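Local coordinates for protein fructose-bisphosphate aldolase (Thermus caldophilus, PDB 2FJK) that is a class II aldolase with a TIM-barrel fold, and holds 1,3-dihydroxyacetonephosphate in a pocket of the barrel, at residues V77-G82 with E86-A91. Numbering follows the deposited sequence.
Sequences VHLDHG and ESVLKA. With 13P (1,3-dihydroxyacetonephosphate), chain E.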
ATOM      1  N   VAL A  77      -9.512  -3.594  12.785  1.00 22.13           N
ATOM      2  CA  VAL A  77      -9.031  -2.269  13.157  1.00 22.60           C
ATOM      3  C   VAL A  77     -10.265  -1.409  13.501  1.00 24.91           C
ATOM      4  O   VAL A  77     -11.019  -1.017  12.610  1.00 24.30           O
ATOM      5  CB  VAL A  77      -8.232  -1.649  11.993  1.00 21.38           C
ATOM      6  CG1 VAL A  77      -7.771  -0.243  12.351  1.00 20.64           C
ATOM      7  CG2 VAL A  77      -7.025  -2.551  11.660  1.00 20.44           C
ATOM      8  N   HIS A  78     -10.470  -1.147  14.799  1.00 26.63           N
ATOM      9  CA  HIS A  78     -11.623  -0.374  15.289  1.00 26.78           C
ATOM     10  C   HIS A  78     -11.308   1.033  15.796  1.00 27.31           C
ATOM     11  O   HIS A  78     -10.247   1.269  16.369  1.00 28.12           O
ATOM     12  CB  HIS A  78     -12.326  -1.121  16.429  1.00 28.10           C
ATOM     13  CG  HIS A  78     -12.972  -2.405  16.019  1.00 31.34           C
ATOM     14  ND1 HIS A  78     -14.085  -2.910  16.656  1.00 32.35           N
ATOM     15  CD2 HIS A  78     -12.656  -3.299  15.051  1.00 32.50           C
ATOM     16  CE1 HIS A  78     -14.431  -4.056  16.096  1.00 33.58           C
ATOM     17  NE2 HIS A  78     -13.580  -4.315  15.119  1.00 32.90           N
ATOM     18  N   LEU A  79     -12.259   1.950  15.610  1.00 28.54           N
ATOM     19  CA  LEU A  79     -12.110   3.336  16.046  1.00 28.92           C
ATOM     20  C   LEU A  79     -12.159   3.481  17.574  1.00 30.62           C
ATOM     21  O   LEU A  79     -11.244   4.028  18.169  1.00 31.89           O
ATOM     22  CB  LEU A  79     -13.183   4.220  15.399  1.00 27.14           C
ATOM     23  CG  LEU A  79     -13.409   5.622  15.992  1.00 26.52           C
ATOM     24  CD1 LEU A  79     -12.109   6.417  16.021  1.00 23.29           C
ATOM     25  CD2 LEU A  79     -14.462   6.357  15.164  1.00 24.45           C
ATOM     26  N   ASP A  80     -13.211   3.008  18.224  1.00 30.30           N
ATOM     27  CA  ASP A  80     -13.260   3.123  19.687  1.00 31.76           C
ATOM     28  C   ASP A  80     -13.652   4.524  20.208  1.00 30.69           C
ATOM     29  O   ASP A  80     -12.865   5.480  20.171  1.00 29.22           O
ATOM     30  CB  ASP A  80     -11.900   2.704  20.279  1.00 31.87           C
ATOM     31  CG  ASP A  80     -11.937   2.518  21.786  1.00 32.38           C
ATOM     32  OD1 ASP A  80     -12.859   1.832  22.275  1.00 35.83           O
ATOM     33  OD2 ASP A  80     -11.036   3.043  22.480  1.00 31.62           O
ATOM     34  N   HIS A  81     -14.886   4.624  20.684  1.00 29.16           N
ATOM     35  CA  HIS A  81     -15.415   5.859  21.241  1.00 28.50           C
ATOM     36  C   HIS A  81     -15.262   7.062  20.316  1.00 28.05           C
ATOM     37  O   HIS A  81     -14.684   8.083  20.702  1.00 25.09           O
ATOM     38  CB  HIS A  81     -14.737   6.141  22.585  1.00 30.42           C
ATOM     39  CG  HIS A  81     -14.987   5.084  23.616  1.00 32.49           C
ATOM     40  ND1 HIS A  81     -13.987   4.566  24.411  1.00 35.46           N
ATOM     41  CD2 HIS A  81     -16.122   4.439  23.974  1.00 33.48           C
ATOM     42  CE1 HIS A  81     -14.496   3.646  25.213  1.00 34.69           C
ATOM     43  NE2 HIS A  81     -15.789   3.551  24.967  1.00 34.89           N
ATOM     44  N   GLY A  82     -15.773   6.935  19.094  1.00 27.08           N
ATOM     45  CA  GLY A  82     -15.711   8.039  18.156  1.00 26.87           C
ATOM     46  C   GLY A  82     -16.564   9.143  18.753  1.00 27.73           C
ATOM     47  O   GLY A  82     -17.625   8.866  19.308  1.00 27.92           O
ATOM     48  N   GLU A  86     -18.232  13.022  11.864  1.00 25.82           N
ATOM     49  CA  GLU A  86     -17.038  13.377  11.107  1.00 25.61           C
ATOM     50  C   GLU A  86     -15.832  12.553  11.546  1.00 24.43           C
ATOM     51  O   GLU A  86     -14.919  12.308  10.760  1.00 23.49           O
ATOM     52  CB  GLU A  86     -16.727  14.865  11.282  1.00 28.28           C
ATOM     53  CG  GLU A  86     -17.942  15.776  11.168  1.00 34.05           C
ATOM     54  CD  GLU A  86     -18.614  16.032  12.510  1.00 36.98           C
ATOM     55  OE1 GLU A  86     -17.974  16.668  13.381  1.00 40.86           O
ATOM     56  OE2 GLU A  86     -19.776  15.603  12.696  1.00 35.92           O
ATOM     57  N   SER A  87     -15.829  12.145  12.811  1.00 24.89           N
ATOM     58  CA  SER A  87     -14.743  11.339  13.356  1.00 25.26           C
ATOM     59  C   SER A  87     -14.832   9.953  12.742  1.00 23.72           C
ATOM     60  O   SER A  87     -13.818   9.348  12.385  1.00 25.24           O
ATOM     61  CB  SER A  87     -14.862  11.232  14.879  1.00 27.19           C
ATOM     62  OG  SER A  87     -13.834  10.407  15.413  1.00 28.85           O
ATOM     63  N   VAL A  88     -16.057   9.448  12.627  1.00 20.80           N
ATOM     64  CA  VAL A  88     -16.276   8.136  12.038  1.00 19.50           C
ATOM     65  C   VAL A  88     -15.920   8.181  10.551  1.00 19.57           C
ATOM     66  O   VAL A  88     -15.367   7.217  10.009  1.00 19.97           O
ATOM     67  CB  VAL A  88     -17.741   7.693  12.222  1.00 18.96           C
ATOM     68  CG1 VAL A  88     -18.061   6.498  11.334  1.00 17.87           C
ATOM     69  CG2 VAL A  88     -17.975   7.353  13.671  1.00 18.43           C
ATOM     70  N   LEU A  89     -16.220   9.302   9.901  1.00 16.97           N
ATOM     71  CA  LEU A  89     -15.918   9.455   8.485  1.00 18.43           C
ATOM     72  C   LEU A  89     -14.414   9.423   8.255  1.00 19.48           C
ATOM     73  O   LEU A  89     -13.947   8.888   7.248  1.00 19.08           O
ATOM     74  CB  LEU A  89     -16.496  10.766   7.939  1.00 20.67           C
ATOM     75  CG  LEU A  89     -18.014  10.882   7.772  1.00 24.36           C
ATOM     76  CD1 LEU A  89     -18.337  12.230   7.117  1.00 23.30           C
ATOM     77  CD2 LEU A  89     -18.550   9.734   6.898  1.00 24.61           C
ATOM     78  N   LYS A  90     -13.653  10.007   9.179  1.00 19.75           N
ATOM     79  CA  LYS A  90     -12.198   9.997   9.064  1.00 21.83           C
ATOM     80  C   LYS A  90     -11.702   8.560   9.228  1.00 19.61           C
ATOM     81  O   LYS A  90     -10.756   8.141   8.574  1.00 21.33           O
ATOM     82  CB  LYS A  90     -11.552  10.900  10.135  1.00 22.97           C
ATOM     83  CG  LYS A  90     -11.765  12.390   9.889  1.00 28.16           C
ATOM     84  CD  LYS A  90     -11.194  13.260  11.012  1.00 32.14           C
ATOM     85  CE  LYS A  90     -11.360  14.746  10.691  1.00 34.16           C
ATOM     86  NZ  LYS A  90     -10.886  15.661  11.780  1.00 34.33           N
ATOM     87  N   ALA A  91     -12.343   7.812  10.112  1.00 20.62           N
ATOM     88  CA  ALA A  91     -11.969   6.423  10.349  1.00 20.37           C
ATOM     89  C   ALA A  91     -12.261   5.564   9.102  1.00 21.00           C
ATOM     90  O   ALA A  91     -11.462   4.690   8.746  1.00 18.95           O
ATOM     91  CB  ALA A  91     -12.727   5.884  11.555  1.00 21.66           C
TER
HETATM   92  P   13P E1063      -8.832   0.930  30.278  0.70 20.45           P
HETATM   93  O1P 13P E1063      -8.295   2.367  30.748  0.70 21.08           O
HETATM   94  O2P 13P E1063      -9.503   0.265  31.549  0.70 23.94           O
HETATM   95  O3P 13P E1063      -7.625   0.062  29.808  0.70 19.39           O
HETATM   96  O1  13P E1063      -9.878   1.149  29.079  0.70 24.31           O
HETATM   97  C1  13P E1063      -9.946   0.171  28.043  0.70 28.71           C
HETATM   98  C2  13P E1063     -11.185   0.512  27.253  0.70 31.40           C
HETATM   99  O2  13P E1063     -12.252   0.659  27.842  0.70 34.55           O
HETATM  100  C3  13P E1063     -11.124   0.676  25.735  0.70 32.96           C
HETATM  101  O3  13P E1063     -12.383   1.111  25.232  0.70 34.00           O
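Leu79 packs on Ser87, Val88 and Ala91, joining strand 75-78 to helix 85-93, the helix that follows it, in one beta-alpha unit of the TIM barrel. The contact is small, 170 Å² buried over both sides, and no hydrogen bond crosses it. From the root outward, Leu79 CB already lies 4.2 Å from Ala91 CB. CG is anti to the backbone N (chi1 165°), which carries the branch on toward the helix; Leu79 CG lies 4.5 Å from Ala91 CB, CD1 stays 4.4 Å from Ser87 OG, while CD2 does most of the touching. That methyl sits 3.9 Å from Val88 CG2 and 4.0 Å from Ala91 CB, so one carbon meets residues a helical turn apart, and the Leu79 and Val88 side chains cross at about a right angle. Met53 of helix 50-68 and Phe96 also touch Leu79. Ser87 OG is the polar atom beside this apolar group; it approaches Leu79 CD2 to 4.1 Å without bonding across, and its hydrogen-bond partner is Glu50 OE2. Past Leu79 the loop turns to the ligand pocket, where His81 lies near His178 and His208. Gly82 then brings the backbone back beside the helix, its CA also near the Ser87 hydroxyl. Asp80 marks the pocket side of the loop: its OD1 accepts a hydrogen bond of 3.1 Å from O3 of 1,3-dihydroxyacetonephosphate.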